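Local coordinates for protein glucanase (Clostridium thermocellum, PDB 5GXX) that probably hydrolyses internal beta-1,4-glucosidic bonds of cellulose as a family 9 endoglucanase of the cellulosome, at residues K479-T490 with N526-G537. The protein carries 1 engineered substitution. Residues are numbered along the deposited sequence; the frame is centred on the assembly and turned at random.
With CA (calcium ion), chain D.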
loop_
_atom_site.group_PDB
_atom_site.type_symbol
_atom_site.label_atom_id
_atom_site.label_comp_id
_atom_site.label_asym_id
_atom_site.label_seq_id
_atom_site.Cartn_x
_atom_site.Cartn_y
_atom_site.Cartn_z
ATOM N N LYS A 479 23.837 14.664 -3.827
ATOM C CA LYS A 479 24.080 13.468 -3.015
ATOM C C LYS A 479 24.183 13.759 -1.515
ATOM O O LYS A 479 23.579 13.053 -0.703
ATOM C CB LYS A 479 25.311 12.710 -3.524
ATOM C CG LYS A 479 25.575 11.362 -2.843
ATOM C CD LYS A 479 26.947 10.816 -3.220
ATOM C CE LYS A 479 27.197 9.419 -2.661
ATOM N NZ LYS A 479 26.902 9.204 -1.216
ATOM N N ASP A 480 24.913 14.806 -1.150
ATOM C CA ASP A 480 25.232 15.024 0.261
ATOM C C ASP A 480 24.197 15.933 0.915
ATOM O O ASP A 480 24.521 17.027 1.367
ATOM C CB ASP A 480 26.650 15.597 0.377
ATOM C CG ASP A 480 27.717 14.608 -0.080
ATOM O OD1 ASP A 480 27.450 13.381 -0.091
ATOM O OD2 ASP A 480 28.836 15.063 -0.424
ATOM N N LEU A 481 22.943 15.479 0.950
ATOM C CA LEU A 481 21.859 16.301 1.489
ATOM C C LEU A 481 21.736 16.081 2.987
ATOM O O LEU A 481 21.818 14.944 3.454
ATOM C CB LEU A 481 20.521 15.945 0.838
ATOM C CG LEU A 481 20.259 16.577 -0.530
ATOM C CD1 LEU A 481 18.911 16.043 -1.009
ATOM C CD2 LEU A 481 20.277 18.099 -0.482
ATOM N N SER A 482 21.487 17.160 3.722
ATOM C CA SER A 482 21.155 17.070 5.147
ATOM C C SER A 482 20.286 18.247 5.558
ATOM O O SER A 482 20.183 19.258 4.856
ATOM C CB SER A 482 22.393 16.983 6.050
ATOM O OG SER A 482 23.139 18.193 6.030
ATOM N N TYR A 483 19.639 18.104 6.705
ATOM C CA TYR A 483 18.978 19.246 7.302
ATOM C C TYR A 483 19.132 19.199 8.816
ATOM O O TYR A 483 19.385 18.134 9.395
ATOM C CB TYR A 483 17.507 19.340 6.877
ATOM C CG TYR A 483 16.623 18.176 7.290
ATOM C CD1 TYR A 483 16.069 18.130 8.567
ATOM C CD2 TYR A 483 16.325 17.145 6.404
ATOM C CE1 TYR A 483 15.235 17.100 8.945
ATOM C CE2 TYR A 483 15.474 16.104 6.770
ATOM C CZ TYR A 483 14.947 16.090 8.048
ATOM O OH TYR A 483 14.121 15.059 8.443
ATOM N N ASN A 484 18.968 20.354 9.450
ATOM C CA ASN A 484 19.152 20.458 10.895
ATOM C C ASN A 484 17.871 20.850 11.628
ATOM O O ASN A 484 17.071 21.648 11.117
ATOM C CB ASN A 484 20.244 21.485 11.203
ATOM C CG ASN A 484 21.615 21.084 10.683
ATOM O OD1 ASN A 484 21.863 19.937 10.315
ATOM N ND2 ASN A 484 22.539 22.046 10.686
ATOM N N TYR A 485 17.680 20.263 12.814
ATOM C CA TYR A 485 16.585 20.631 13.707
ATOM C C TYR A 485 17.193 21.217 14.986
ATOM O O TYR A 485 17.855 20.508 15.742
ATOM C CB TYR A 485 15.704 19.413 14.059
ATOM C CG TYR A 485 14.492 19.800 14.883
ATOM C CD1 TYR A 485 14.557 19.837 16.279
ATOM C CD2 TYR A 485 13.287 20.145 14.266
ATOM C CE1 TYR A 485 13.448 20.230 17.034
ATOM C CE2 TYR A 485 12.180 20.521 15.015
ATOM C CZ TYR A 485 12.269 20.565 16.393
ATOM O OH TYR A 485 11.135 20.955 17.076
ATOM N N TYR A 486 16.969 22.512 15.209
ATOM C CA TYR A 486 17.574 23.248 16.310
ATOM C C TYR A 486 16.636 23.438 17.495
ATOM O O TYR A 486 15.458 23.767 17.326
ATOM C CB TYR A 486 18.011 24.645 15.848
ATOM C CG TYR A 486 19.023 24.683 14.735
ATOM C CD1 TYR A 486 20.389 24.619 15.006
ATOM C CD2 TYR A 486 18.615 24.828 13.417
ATOM C CE1 TYR A 486 21.332 24.673 13.986
ATOM C CE2 TYR A 486 19.552 24.888 12.396
ATOM C CZ TYR A 486 20.902 24.806 12.688
ATOM O OH TYR A 486 21.817 24.866 11.659
ATOM N N MET A 487 17.209 23.284 18.684
ATOM C CA MET A 487 16.490 23.388 19.948
ATOM C C MET A 487 17.231 24.301 20.916
ATOM O O MET A 487 18.453 24.423 20.843
ATOM C CB MET A 487 16.414 22.009 20.605
ATOM C CG MET A 487 15.781 20.948 19.742
ATOM S SD MET A 487 16.253 19.316 20.344
ATOM C CE MET A 487 17.787 19.022 19.452
ATOM N N ASP A 488 16.481 24.886 21.846
ATOM C CA ASP A 488 17.048 25.582 22.992
ATOM C C ASP A 488 16.818 24.670 24.197
ATOM O O ASP A 488 15.679 24.350 24.529
ATOM C CB ASP A 488 16.362 26.940 23.175
ATOM C CG ASP A 488 16.979 27.775 24.285
ATOM O OD1 ASP A 488 17.590 27.202 25.206
ATOM O OD2 ASP A 488 16.854 29.018 24.226
ATOM N N LEU A 489 17.909 24.239 24.821
ATOM C CA LEU A 489 17.828 23.294 25.934
ATOM C C LEU A 489 17.980 23.972 27.290
ATOM O O LEU A 489 18.263 23.303 28.288
ATOM C CB LEU A 489 18.860 22.174 25.762
ATOM C CG LEU A 489 18.722 21.271 24.523
ATOM C CD1 LEU A 489 19.710 20.118 24.623
ATOM C CD2 LEU A 489 17.310 20.746 24.328
ATOM N N THR A 490 17.747 25.283 27.335
ATOM C CA THR A 490 17.823 26.042 28.589
ATOM C C THR A 490 16.968 25.424 29.695
ATOM O O THR A 490 17.444 25.277 30.819
ATOM C CB THR A 490 17.421 27.524 28.420
ATOM O OG1 THR A 490 18.338 28.163 27.528
ATOM C CG2 THR A 490 17.475 28.272 29.755
ATOM N N ASN A 526 22.982 27.727 24.881
ATOM C CA ASN A 526 22.106 26.582 25.130
ATOM C C ASN A 526 21.447 26.027 23.864
ATOM O O ASN A 526 20.471 25.272 23.954
ATOM C CB ASN A 526 21.053 26.914 26.195
ATOM C CG ASN A 526 21.650 27.119 27.581
ATOM O OD1 ASN A 526 22.765 26.685 27.874
ATOM N ND2 ASN A 526 20.892 27.779 28.451
ATOM N N ILE A 527 21.978 26.394 22.695
ATOM C CA ILE A 527 21.418 25.953 21.412
ATOM C C ILE A 527 22.087 24.675 20.926
ATOM O O ILE A 527 23.313 24.589 20.821
ATOM C CB ILE A 527 21.523 27.017 20.287
ATOM C CG1 ILE A 527 21.022 28.394 20.748
ATOM C CG2 ILE A 527 20.789 26.533 19.029
ATOM C CD1 ILE A 527 19.641 28.413 21.381
ATOM N N TYR A 528 21.258 23.680 20.634
ATOM C CA TYR A 528 21.739 22.377 20.202
ATOM C C TYR A 528 20.963 21.949 18.959
ATOM O O TYR A 528 19.916 22.530 18.651
ATOM C CB TYR A 528 21.550 21.346 21.324
ATOM C CG TYR A 528 22.459 21.535 22.520
ATOM C CD1 TYR A 528 22.219 22.530 23.461
ATOM C CD2 TYR A 528 23.545 20.694 22.712
ATOM C CE1 TYR A 528 23.067 22.698 24.559
ATOM C CE2 TYR A 528 24.392 20.842 23.803
ATOM C CZ TYR A 528 24.144 21.845 24.718
ATOM O OH TYR A 528 24.994 21.980 25.788
ATOM N N TYR A 529 21.466 20.947 18.243
ATOM C CA TYR A 529 20.740 20.451 17.070
ATOM C C TYR A 529 21.019 18.982 16.784
ATOM O O TYR A 529 22.023 18.413 17.225
ATOM C CB TYR A 529 21.072 21.285 15.818
ATOM C CG TYR A 529 22.495 21.139 15.332
ATOM C CD1 TYR A 529 23.543 21.796 15.976
ATOM C CD2 TYR A 529 22.807 20.324 14.251
ATOM C CE1 TYR A 529 24.861 21.653 15.549
ATOM C CE2 TYR A 529 24.115 20.191 13.801
ATOM C CZ TYR A 529 25.135 20.850 14.455
ATOM O OH TYR A 529 26.426 20.696 14.003
ATOM N N ILE A 530 20.126 18.394 15.999
ATOM C CA ILE A 530 20.422 17.134 15.328
ATOM C C ILE A 530 20.454 17.432 13.839
ATOM O O ILE A 530 19.762 18.341 13.352
ATOM C CB ILE A 530 19.423 15.995 15.659
ATOM C CG1 ILE A 530 17.986 16.366 15.273
ATOM C CG2 ILE A 530 19.561 15.614 17.132
ATOM C CD1 ILE A 530 16.972 15.209 15.366
ATOM N N LYS A 531 21.316 16.695 13.155
ATOM C CA LYS A 531 21.384 16.746 11.707
ATOM C C LYS A 531 20.850 15.410 11.210
ATOM O O LYS A 531 21.268 14.355 11.690
ATOM C CB LYS A 531 22.829 16.906 11.233
ATOM C CG LYS A 531 22.952 16.850 9.709
ATOM C CD LYS A 531 24.385 17.090 9.252
ATOM C CE LYS A 531 24.793 18.556 9.349
ATOM N NZ LYS A 531 23.869 19.462 8.598
ATOM N N ILE A 532 19.966 15.489 10.219
ATOM C CA ILE A 532 19.422 14.336 9.504
ATOM C C ILE A 532 20.135 14.322 8.155
ATOM O O ILE A 532 20.017 15.289 7.402
ATOM C CB ILE A 532 17.887 14.489 9.299
ATOM C CG1 ILE A 532 17.071 14.416 10.607
ATOM C CG2 ILE A 532 17.362 13.413 8.375
ATOM C CD1 ILE A 532 17.355 15.499 11.633
ATOM N N SER A 533 20.895 13.265 7.869
ATOM C CA SER A 533 21.682 13.157 6.635
ATOM C C SER A 533 21.211 11.997 5.764
ATOM O O SER A 533 21.059 10.876 6.259
ATOM C CB SER A 533 23.168 12.932 6.961
ATOM O OG SER A 533 23.692 14.041 7.677
ATOM N N TYR A 534 21.009 12.235 4.471
ATOM C CA TYR A 534 20.696 11.164 3.528
ATOM C C TYR A 534 21.974 10.858 2.791
ATOM O O TYR A 534 22.543 11.732 2.127
ATOM C CB TYR A 534 19.577 11.550 2.564
ATOM C CG TYR A 534 18.262 11.545 3.299
ATOM C CD1 TYR A 534 17.544 10.363 3.452
ATOM C CD2 TYR A 534 17.773 12.704 3.893
ATOM C CE1 TYR A 534 16.345 10.347 4.156
ATOM C CE2 TYR A 534 16.575 12.703 4.602
ATOM C CZ TYR A 534 15.873 11.517 4.736
ATOM O OH TYR A 534 14.681 11.510 5.426
ATOM N N ILE A 535 22.439 9.629 2.958
ATOM C CA ILE A 535 23.771 9.246 2.511
ATOM C C ILE A 535 23.829 9.245 0.987
ATOM O O ILE A 535 24.813 9.708 0.396
ATOM C CB ILE A 535 24.167 7.869 3.075
ATOM C CG1 ILE A 535 24.279 7.885 4.611
ATOM C CG2 ILE A 535 25.433 7.351 2.401
ATOM C CD1 ILE A 535 25.130 8.980 5.221
ATOM N N ASP A 536 22.769 8.759 0.350
ATOM C CA ASP A 536 22.645 8.959 -1.087
ATOM C C ASP A 536 21.443 9.826 -1.410
ATOM O O ASP A 536 20.388 9.343 -1.840
ATOM C CB ASP A 536 22.591 7.633 -1.846
ATOM C CG ASP A 536 22.598 7.820 -3.358
ATOM O OD1 ASP A 536 22.727 8.971 -3.842
ATOM O OD2 ASP A 536 22.415 6.806 -4.065
ATOM N N GLY A 537 21.627 11.125 -1.216
ATOM C CA GLY A 537 20.541 12.050 -1.463
ATOM C C GLY A 537 20.068 12.090 -2.904
ATOM O O GLY A 537 19.036 12.699 -3.151
HETATM CA CA CA D . 13.376 24.087 24.478
HETATM O O HOH W 1 26.018 11.913 1.918
HETATM O O HOH W 2 13.257 13.768 6.201
HETATM O O HOH W 3 25.282 21.664 9.767
HETATM O O HOH W 4 13.373 21.808 23.789
#
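Y483 and I532, Y485 and I530, and M487 and Y528 form hydrogen-bonded pairs of two antiparallel strands, 481-488 and 527-534, each with two backbone N-H...O bonds. The ladder runs on to L489 N, which donates to N526 O. Between these rungs, S482/S533, N484/K531, Y486/Y529 and D488/I527 are non-hydrogen-bonded pairs.

Polar side chains meet on the face of S482, N484, Y486, Y529 and K531. The K531 chain, extended through chi2, bends at chi3 (-75°) and chi4 (-55°), bringing NZ 2.7 Å from N484 OD1 and 3.0 Å from S482 OG; a water joins the same NZ to N484 ND2. N484 ND2 also donates, in its amide plane, to Y486 OH at 3.1 Å, so both ends of the N484 amide are fixed. Alongside, the Y486 and Y529 rings point the same way, planes 44° apart, while F589 on the neighbouring strand makes a cation-pi contact with K531.

The face of Y483, Y485, M487, I530, I532 and Y534 is largely aromatic and aliphatic. I532 CB sits over the Y483 ring, 3.8 Å from its centroid, a CH-pi contact; one water bridges Y483 OH and Y534 OH. Farther along, L489 CD1 lies over one face of the Y528 ring. Y483 and Y485 reach strand 460-469 of the second sheet.

At one end K479 NZ donates to I535 O at 2.7 Å. At the other, N526 ND2 donates to T490 OG1 (2.7 Å), whose hydroxyl donates to the syn lone pair of D488 OD1; T490 N closes an Asx turn on that oxygen. D488 O, at the end of its strand, binds calcium at 2.3 Å together with E491, D566, N569 and D570. The pair belongs to an antiparallel sheet packed on a second one, consistent with the calcium-bearing beta-sandwich of a cellulose-binding domain.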